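Local atomic coordinates of putative phosphosugar isomerases (Salmonella typhimurium LT2, PDB entry 3FKJ), a protein that probably binds phosphorylated sugars or related carbohydrate derivatives and acts on them as an isomerase of the SIS family. Residues G100-A103 with E104-A107; K155-Y158 with S159-A163; A226-E229 with S230-L234; L276-R279 with A280-F283. All coordinates share one frame; numbering follows the deposited sequence.

Contact 1 of 4, residues G100-A103 with E104-A107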
loop_
_atom_site.group_PDB
_atom_site.type_symbol
_atom_site.label_atom_id
_atom_site.label_comp_id
_atom_site.label_asym_id
_atom_site.label_seq_id
_atom_site.Cartn_x
_atom_site.Cartn_y
_atom_site.Cartn_z
ATOM N N GLY A 100 8.148 -0.112 -22.152
ATOM C CA GLY A 100 7.964 -1.560 -22.319
ATOM C C GLY A 100 9.134 -2.479 -21.963
ATOM O O GLY A 100 9.105 -3.659 -22.293
ATOM N N ASN A 101 10.148 -1.962 -21.266
ATOM C CA ASN A 101 11.377 -2.730 -20.986
ATOM C C ASN A 101 11.847 -2.849 -19.510
ATOM O O ASN A 101 12.877 -3.498 -19.260
ATOM C CB ASN A 101 12.538 -2.225 -21.870
ATOM C CG ASN A 101 12.861 -0.747 -21.675
ATOM O OD1 ASN A 101 12.674 -0.167 -20.605
ATOM N ND2 ASN A 101 13.395 -0.144 -22.721
ATOM N N THR A 102 11.133 -2.242 -18.546
ATOM C CA THR A 102 11.476 -2.419 -17.134
ATOM C C THR A 102 11.666 -3.920 -16.902
ATOM O O THR A 102 10.706 -4.652 -16.830
ATOM C CB THR A 102 10.368 -1.866 -16.183
ATOM O OG1 THR A 102 10.010 -0.540 -16.574
ATOM C CG2 THR A 102 10.844 -1.861 -14.762
ATOM N N ALA A 103 12.920 -4.355 -16.791
ATOM C CA ALA A 103 13.273 -5.773 -16.730
ATOM C C ALA A 103 12.408 -6.560 -15.759
ATOM O O ALA A 103 11.970 -7.669 -16.076
ATOM C CB ALA A 103 14.791 -5.953 -16.381
ATOM N N GLU A 104 12.124 -5.996 -14.586
ATOM C CA GLU A 104 11.351 -6.749 -13.587
ATOM C C GLU A 104 9.862 -6.899 -13.957
ATOM O O GLU A 104 9.243 -7.881 -13.570
ATOM C CB GLU A 104 11.519 -6.189 -12.156
ATOM C CG GLU A 104 11.229 -4.722 -11.990
ATOM C CD GLU A 104 12.472 -3.869 -12.019
ATOM O OE1 GLU A 104 13.076 -3.812 -13.096
ATOM O OE2 GLU A 104 12.823 -3.234 -10.987
ATOM N N THR A 105 9.311 -5.938 -14.703
ATOM C CA THR A 105 7.929 -6.026 -15.178
ATOM C C THR A 105 7.851 -7.032 -16.321
ATOM O O THR A 105 6.854 -7.725 -16.444
ATOM C CB THR A 105 7.365 -4.637 -15.596
ATOM O OG1 THR A 105 7.488 -3.740 -14.476
ATOM C CG2 THR A 105 5.860 -4.721 -16.045
ATOM N N VAL A 106 8.912 -7.121 -17.136
ATOM C CA VAL A 106 8.974 -8.133 -18.225
ATOM C C VAL A 106 9.051 -9.541 -17.608
ATOM O O VAL A 106 8.348 -10.438 -18.052
ATOM C CB VAL A 106 10.153 -7.861 -19.230
ATOM C CG1 VAL A 106 10.389 -9.025 -20.177
ATOM C CG2 VAL A 106 9.882 -6.604 -20.043
ATOM N N ALA A 107 9.878 -9.704 -16.574
ATOM C CA ALA A 107 10.029 -10.974 -15.831
ATOM C C ALA A 107 8.766 -11.374 -15.089
ATOM O O ALA A 107 8.442 -12.563 -15.013
ATOM C CB ALA A 107 11.220 -10.906 -14.843
#
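The carboxylate of Glu104 is the one flat group that carries weight here, and the methyl CG2 of Thr102 lies over one of its faces, displaced toward OE1, 3.4 Å away. OE1 also points back toward the start of the helix, 3.7 Å from Ala103 N. The fold-back starts at CB: CG is wedged between the backbone N and the carbonyl carbon (chi1 54°), and a bend at the next bond swings the acid across the threonine's methyl. Its other oxygen, OE2, is taken by the second subunit, through a hydrogen bond from His252 and a salt bridge to Arg279. Thr105 also approaches Thr102, its OG1 3.8 Å from Thr102 CB, while the polar partner of that hydroxyl is Ser76 OG.

Thr102 sits at the N-cap of helix 103-115. Its hydroxyl does no capping; it bonds instead to Ser97 OG of the preceding strand. Its carbonyl starts the helix, receiving Val106 N at 3.1 Å and, more weakly, Thr105 N at 2.9 Å, and the next turn follows with Ala107 N to Ala103 O at 3.0 Å. Val106 turns CG2 back to Gly100 O, 3.8 Å away, closing over the loop.

A hydroxyl-rich loop between a parallel strand and a helix N-terminus fits the SIS fold; in relatives such as the GlmS isomerase domain the corresponding loop binds the sugar phosphate, and a similar role here is probable. The chemistry implies that Glu104 is aimed by its own turn of helix but gripped by the neighbouring subunit, tying this loop to the dimer interface.

Contact 2 of 4, residues K155-Y158 with S159-A163; sequences KAAY and SLWLA
Tyr158 and Trp161, three residues apart on helix 155-170, which packs on the five-stranded parallel sheet of the SIS-type α/β domain, meet in a T-shaped (edge-to-face) pair: the indole turns an edge of its five-membered ring to the face of the phenol. The centroids of those two rings stand 5.9 Å apart and the planes make 60° with each other. Both side chains leave the side of the helix that packs on helix 22-35, where Val22 and Ala23 meet Tyr158 and Ala23 and Ala27 meet Trp161. Trp161 also stacks on Phe183 and gives its NE1 proton to Ala152 O, which helps to fix the rotation of the indole.

Leu162, four residues on from Tyr158, turns to the sheet: its CG settles 3.2 Å from Tyr158 O, and the isobutyl group continues onto Ile120 and Leu122 of strand 118-123.

Backbone bonds such as Leu162 N to Tyr158 O (2.9 Å) hold the turns. Ala157 O is gripped twice, by Trp161 N at 3.0 Å, in the carbonyl plane, and by Leu160 N from above it.

Ser159 faces Pro57 at the start of helix 56-65. With OG tucked between backbone N and carbonyl carbon (chi1 76°), the hydroxyl bends back along its own helix and accepts a bond from Gly58 N. It donates in turn to Ala156 O at 2.6 Å, a short bond lying in the carbonyl plane.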
loop_
_atom_site.group_PDB
_atom_site.type_symbol
_atom_site.label_atom_id
_atom_site.label_comp_id
_atom_site.label_asym_id
_atom_site.label_seq_id
_atom_site.Cartn_x
_atom_site.Cartn_y
_atom_site.Cartn_z
ATOM N N LYS A 155 -3.062 5.587 -19.416
ATOM C CA LYS A 155 -2.680 4.359 -18.674
ATOM C C LYS A 155 -3.588 4.079 -17.485
ATOM O O LYS A 155 -4.092 2.984 -17.368
ATOM C CB LYS A 155 -1.238 4.473 -18.187
ATOM C CG LYS A 155 -0.649 3.217 -17.566
ATOM C CD LYS A 155 0.842 3.377 -17.238
ATOM C CE LYS A 155 1.132 4.281 -16.054
ATOM N NZ LYS A 155 2.594 4.670 -16.026
ATOM N N ALA A 156 -3.813 5.075 -16.620
ATOM C CA ALA A 156 -4.641 4.875 -15.430
ATOM C C ALA A 156 -6.093 4.657 -15.794
ATOM O O ALA A 156 -6.773 3.846 -15.136
ATOM C CB ALA A 156 -4.501 6.052 -14.446
ATOM N N ALA A 157 -6.575 5.370 -16.834
ATOM C CA ALA A 157 -7.934 5.189 -17.337
ATOM C C ALA A 157 -8.197 3.713 -17.723
ATOM O O ALA A 157 -9.256 3.180 -17.460
ATOM C CB ALA A 157 -8.197 6.107 -18.527
ATOM N N TYR A 158 -7.224 3.074 -18.367
ATOM C CA TYR A 158 -7.365 1.681 -18.805
ATOM C C TYR A 158 -7.491 0.717 -17.620
ATOM O O TYR A 158 -8.131 -0.326 -17.735
ATOM C CB TYR A 158 -6.199 1.290 -19.718
ATOM C CG TYR A 158 -6.476 1.460 -21.205
ATOM C CD1 TYR A 158 -7.231 0.529 -21.904
ATOM C CD2 TYR A 158 -5.973 2.535 -21.904
ATOM C CE1 TYR A 158 -7.461 0.663 -23.277
ATOM C CE2 TYR A 158 -6.212 2.684 -23.251
ATOM C CZ TYR A 158 -6.964 1.748 -23.934
ATOM O OH TYR A 158 -7.178 1.913 -25.277
ATOM N N SER A 159 -6.918 1.082 -16.473
ATOM C CA SER A 159 -7.101 0.267 -15.275
ATOM C C SER A 159 -8.598 0.214 -14.956
ATOM O O SER A 159 -9.095 -0.829 -14.545
ATOM C CB SER A 159 -6.277 0.762 -14.057
ATOM O OG SER A 159 -6.830 1.917 -13.440
ATOM N N LEU A 160 -9.311 1.331 -15.167
ATOM C CA LEU A 160 -10.719 1.395 -14.782
ATOM C C LEU A 160 -11.576 0.725 -15.850
ATOM O O LEU A 160 -12.524 0.027 -15.525
ATOM C CB LEU A 160 -11.173 2.835 -14.498
ATOM C CG LEU A 160 -12.621 3.003 -13.972
ATOM C CD1 LEU A 160 -12.941 2.187 -12.737
ATOM C CD2 LEU A 160 -12.948 4.447 -13.741
ATOM N N TRP A 161 -11.219 0.921 -17.127
ATOM C CA TRP A 161 -11.904 0.232 -18.244
ATOM C C TRP A 161 -11.830 -1.297 -18.080
ATOM O O TRP A 161 -12.829 -1.995 -18.202
ATOM C CB TRP A 161 -11.303 0.622 -19.605
ATOM C CG TRP A 161 -11.709 1.991 -20.129
ATOM C CD1 TRP A 161 -10.896 3.047 -20.335
ATOM C CD2 TRP A 161 -13.026 2.410 -20.524
ATOM N NE1 TRP A 161 -11.608 4.116 -20.841
ATOM C CE2 TRP A 161 -12.925 3.755 -20.958
ATOM C CE3 TRP A 161 -14.279 1.783 -20.547
ATOM C CZ2 TRP A 161 -14.029 4.485 -21.434
ATOM C CZ3 TRP A 161 -15.382 2.518 -20.993
ATOM C CH2 TRP A 161 -15.248 3.856 -21.425
ATOM N N LEU A 162 -10.625 -1.802 -17.848
ATOM C CA LEU A 162 -10.392 -3.250 -17.699
ATOM C C LEU A 162 -11.109 -3.782 -16.468
ATOM O O LEU A 162 -11.784 -4.809 -16.530
ATOM C CB LEU A 162 -8.891 -3.537 -17.592
ATOM C CG LEU A 162 -8.138 -3.351 -18.901
ATOM C CD1 LEU A 162 -6.582 -3.244 -18.675
ATOM C CD2 LEU A 162 -8.516 -4.474 -19.795
ATOM N N ALA A 163 -11.009 -3.064 -15.361
ATOM C CA ALA A 163 -11.781 -3.382 -14.149
ATOM C C ALA A 163 -13.296 -3.482 -14.409
ATOM O O ALA A 163 -13.933 -4.469 -13.978
ATOM C CB ALA A 163 -11.526 -2.372 -13.039
#

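Contact 3 of 4, residues A226-E229 with S230-L234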
loop_
_atom_site.group_PDB
_atom_site.type_symbol
_atom_site.label_atom_id
_atom_site.label_comp_id
_atom_site.label_asym_id
_atom_site.label_seq_id
_atom_site.Cartn_x
_atom_site.Cartn_y
_atom_site.Cartn_z
ATOM N N ALA A 226 -2.211 10.151 -4.738
ATOM C CA ALA A 226 -1.461 10.809 -3.717
ATOM C C ALA A 226 -0.085 10.169 -3.621
ATOM O O ALA A 226 0.926 10.856 -3.536
ATOM C CB ALA A 226 -2.224 10.780 -2.399
ATOM N N HIS A 227 -0.056 8.846 -3.631
ATOM C CA HIS A 227 1.164 8.146 -3.572
ATOM C C HIS A 227 2.011 8.372 -4.816
ATOM O O HIS A 227 3.212 8.590 -4.705
ATOM C CB HIS A 227 0.916 6.660 -3.320
ATOM C CG HIS A 227 2.174 5.900 -3.089
ATOM N ND1 HIS A 227 2.963 6.121 -1.987
ATOM C CD2 HIS A 227 2.832 4.990 -3.857
ATOM C CE1 HIS A 227 4.030 5.341 -2.060
ATOM N NE2 HIS A 227 3.972 4.643 -3.180
ATOM N N GLN A 228 1.375 8.317 -5.995
ATOM C CA GLN A 228 2.060 8.596 -7.209
ATOM C C GLN A 228 2.706 9.986 -7.196
ATOM O O GLN A 228 3.862 10.131 -7.559
ATOM C CB GLN A 228 1.090 8.474 -8.374
ATOM C CG GLN A 228 1.694 8.657 -9.774
ATOM C CD GLN A 228 0.686 8.364 -10.830
ATOM O OE1 GLN A 228 -0.100 7.368 -10.747
ATOM N NE2 GLN A 228 0.620 9.249 -11.795
ATOM N N GLU A 229 1.952 11.010 -6.807
ATOM C CA GLU A 229 2.519 12.334 -6.729
ATOM C C GLU A 229 3.747 12.336 -5.857
ATOM O O GLU A 229 4.756 12.974 -6.159
ATOM C CB GLU A 229 1.495 13.319 -6.201
ATOM C CG GLU A 229 1.979 14.751 -6.073
ATOM C CD GLU A 229 2.077 15.526 -7.422
ATOM O OE1 GLU A 229 1.735 15.037 -8.517
ATOM O OE2 GLU A 229 2.524 16.677 -7.348
ATOM N N SER A 230 3.648 11.648 -4.729
ATOM C CA SER A 230 4.751 11.560 -3.782
ATOM C C SER A 230 6.019 10.950 -4.361
ATOM O O SER A 230 7.088 11.560 -4.298
ATOM C CB SER A 230 4.299 10.769 -2.567
ATOM O OG SER A 230 5.282 10.789 -1.570
ATOM N N ILE A 231 5.882 9.752 -4.933
ATOM C CA ILE A 231 7.038 8.966 -5.388
ATOM C C ILE A 231 7.487 9.339 -6.816
ATOM O O ILE A 231 8.679 9.408 -7.076
ATOM C CB ILE A 231 6.837 7.405 -5.190
ATOM C CG1 ILE A 231 5.615 6.860 -5.940
ATOM C CG2 ILE A 231 6.763 7.046 -3.659
ATOM C CD1 ILE A 231 5.896 5.486 -6.631
ATOM N N CYS A 232 6.543 9.662 -7.704
ATOM C CA CYS A 232 6.864 9.913 -9.105
ATOM C C CYS A 232 7.088 11.358 -9.472
ATOM O O CYS A 232 7.603 11.601 -10.541
ATOM C CB CYS A 232 5.757 9.363 -10.023
ATOM S SG CYS A 232 5.623 7.586 -9.902
ATOM N N ILE A 233 6.651 12.299 -8.642
ATOM C CA ILE A 233 6.796 13.732 -8.939
ATOM C C ILE A 233 7.693 14.419 -7.902
ATOM O O ILE A 233 8.659 15.054 -8.270
ATOM C CB ILE A 233 5.426 14.499 -9.010
ATOM C CG1 ILE A 233 4.524 13.922 -10.114
ATOM C CG2 ILE A 233 5.628 16.058 -9.175
ATOM C CD1 ILE A 233 5.007 14.130 -11.570
ATOM N N LEU A 234 7.391 14.283 -6.622
ATOM C CA LEU A 234 8.074 15.076 -5.601
ATOM C C LEU A 234 9.460 14.516 -5.398
ATOM O O LEU A 234 10.426 15.245 -5.590
ATOM C CB LEU A 234 7.261 15.170 -4.314
ATOM C CG LEU A 234 6.008 16.076 -4.388
ATOM C CD1 LEU A 234 5.194 16.034 -3.094
ATOM C CD2 LEU A 234 6.350 17.541 -4.682
#
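His227 sets one face of its imidazole against Ile231, one turn further along helix 223-238. Ile231 CG1 stands over the ring face, 4.2 Å from the centroid and 27° off the normal, a CH-pi contact, while the branch methyl CG2 reaches 3.6 Å from His227 CE1. The ring gets there because CG is anti to the backbone N (chi1 -173°), and a bond from ND1 to Ser244 OG pins its rotation.

A second pair crosses one turn apart on another flank. Glu229 bends at chi2 so that its carboxylate lies across the branch of Ile233, with OE1 3.4 Å from Ile233 CG1 and OE2 3.7 Å from Ile233 CG2. Asn325 ND2 bonds to OE1, helping to satisfy this buried acid. Between the pairs, Gln228 CG brushes Cys232 SG at 4.1 Å.

Regular bonds, such as Cys232 N to Gln228 O at 2.7 Å, give way at Glu229 O. This oxygen takes Leu234 N at 3.0 Å, nearly in line with its C=O bond, and Ile233 N from above the carbonyl plane, marking a wider π-type turn. The helix is the crossover of a β-α-β unit between strands 213-218 and 241-246, as in the α-β-α sandwich of SIS domains.

Contact 4 of 4, residues L276-R279 with A280-F283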
loop_
_atom_site.group_PDB
_atom_site.type_symbol
_atom_site.label_atom_id
_atom_site.label_comp_id
_atom_site.label_asym_id
_atom_site.label_seq_id
_atom_site.Cartn_x
_atom_site.Cartn_y
_atom_site.Cartn_z
ATOM N N LEU A 276 -13.338 11.129 5.711
ATOM C CA LEU A 276 -11.960 10.887 6.124
ATOM C C LEU A 276 -11.106 12.103 5.834
ATOM O O LEU A 276 -10.345 12.563 6.707
ATOM C CB LEU A 276 -11.367 9.646 5.452
ATOM C CG LEU A 276 -11.713 8.314 6.085
ATOM C CD1 LEU A 276 -13.192 7.994 5.891
ATOM C CD2 LEU A 276 -10.813 7.200 5.490
ATOM N N ASP A 277 -11.302 12.649 4.632
ATOM C CA ASP A 277 -10.566 13.810 4.145
ATOM C C ASP A 277 -10.938 15.082 4.931
ATOM O O ASP A 277 -10.062 15.867 5.320
ATOM C CB ASP A 277 -10.805 13.996 2.620
ATOM C CG ASP A 277 -10.322 12.812 1.784
ATOM O OD1 ASP A 277 -9.582 11.931 2.311
ATOM O OD2 ASP A 277 -10.694 12.785 0.599
ATOM N N ASP A 278 -12.234 15.283 5.177
ATOM C CA ASP A 278 -12.712 16.449 5.939
ATOM C C ASP A 278 -12.196 16.451 7.378
ATOM O O ASP A 278 -11.902 17.515 7.949
ATOM C CB ASP A 278 -14.242 16.510 5.946
ATOM C CG ASP A 278 -14.823 17.090 4.659
ATOM O OD1 ASP A 278 -14.160 17.922 4.018
ATOM O OD2 ASP A 278 -15.969 16.731 4.305
ATOM N N ARG A 279 -12.098 15.262 7.960
ATOM C CA ARG A 279 -11.500 15.111 9.291
ATOM C C ARG A 279 -10.038 15.615 9.351
ATOM O O ARG A 279 -9.634 16.305 10.307
ATOM C CB ARG A 279 -11.590 13.653 9.748
ATOM C CG ARG A 279 -11.286 13.472 11.201
ATOM C CD ARG A 279 -11.033 12.052 11.510
ATOM N NE ARG A 279 -10.699 11.877 12.911
ATOM C CZ ARG A 279 -10.368 10.712 13.464
ATOM N NH1 ARG A 279 -10.366 9.603 12.766
ATOM N NH2 ARG A 279 -10.077 10.650 14.750
ATOM N N ALA A 280 -9.275 15.270 8.315
ATOM C CA ALA A 280 -7.890 15.695 8.178
ATOM C C ALA A 280 -7.784 17.210 7.969
ATOM O O ALA A 280 -6.915 17.852 8.546
ATOM C CB ALA A 280 -7.199 14.939 7.028
ATOM N N ILE A 281 -8.664 17.767 7.142
ATOM C CA ILE A 281 -8.657 19.184 6.813
ATOM C C ILE A 281 -8.864 20.017 8.081
ATOM O O ILE A 281 -8.096 20.916 8.348
ATOM C CB ILE A 281 -9.751 19.533 5.768
ATOM C CG1 ILE A 281 -9.458 18.851 4.429
ATOM C CG2 ILE A 281 -9.876 21.047 5.546
ATOM C CD1 ILE A 281 -10.711 18.798 3.531
ATOM N N ARG A 282 -9.880 19.684 8.867
ATOM C CA ARG A 282 -10.157 20.380 10.108
ATOM C C ARG A 282 -8.950 20.399 11.024
ATOM O O ARG A 282 -8.624 21.438 11.600
ATOM C CB ARG A 282 -11.350 19.755 10.836
ATOM C CG ARG A 282 -12.659 19.867 10.060
ATOM C CD ARG A 282 -13.869 19.525 10.926
ATOM N NE ARG A 282 -13.818 18.146 11.440
ATOM C CZ ARG A 282 -14.359 17.078 10.850
ATOM N NH1 ARG A 282 -15.028 17.189 9.705
ATOM N NH2 ARG A 282 -14.242 15.882 11.422
ATOM N N PHE A 283 -8.292 19.253 11.160
ATOM C CA PHE A 283 -7.140 19.140 12.036
ATOM C C PHE A 283 -5.926 19.919 11.488
ATOM O O PHE A 283 -5.300 20.696 12.224
ATOM C CB PHE A 283 -6.748 17.670 12.246
ATOM C CG PHE A 283 -5.568 17.503 13.168
ATOM C CD1 PHE A 283 -5.759 17.260 14.522
ATOM C CD2 PHE A 283 -4.268 17.632 12.693
ATOM C CE1 PHE A 283 -4.681 17.130 15.375
ATOM C CE2 PHE A 283 -3.192 17.506 13.553
ATOM C CZ PHE A 283 -3.394 17.224 14.869
#
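The guanidinium of Arg282 folds back over the preceding turn, one face resting on Asp278 O and Arg279 CA, each about 3.5 Å from its plane and both offset toward its rim. A bend at chi3 (-61°) brings it round, with NH2 3.6 Å from Arg279 CA and NH1 3.9 Å from Asp278 CB. Ile281 lies beside Asp278, its CD1 3.6 Å from Asp278 OD1, and then packs on Leu266, Leu291 and Leu293 of the sheet.

The charges do not pair within the helix. Arg282 NH1 stays 5.5 Å from Asp278 OD2, so any attraction is probably modest. Asp278 OD1 bonds Gln268 NE2 instead. Arg279 extends from CG to NE, crossing Arg282 at about a right angle, and besides Glu104 it meets the terminal carboxylate (OXT) of Tyr347, both of the second subunit, with Phe251 of its own chain giving a cation-pi contact.

Backbone hydrogen bonds complete the turns: Arg282 N to Asp278 O is 3.1 Å and nearly straight, Ile281 N to Asp277 O is 3.0 Å, and Phe283 N to Arg279 O is weak.

Helix 274-286 links parallel strands 263-268 and 290-295, the β-α-β crossover of an SIS-like α/β domain, here with one flank turned to the dimer interface.

Overall arrangement
The contacts follow one another along the chain without overlap. Contact 1 opens the helix after strand 91-97 of the five-stranded parallel sheet, and contact 2 lies on helix 155-170, which packs on that sheet at strand 118-123. Contacts 3 and 4 belong to the four-stranded parallel sheet, on the crossover helices 223-238 and 274-286. Contacts 2 and 3 approach to about 6 Å between nearest atoms, whereas the centres of contacts 1 and 4 lie 39 Å apart, on opposite sides of the chain's centre. The dimer joins these extremes: Glu104 of contact 1 pairs with Arg279 of contact 4 in the other subunit, consistent with two SIS-like halves meeting across the interface.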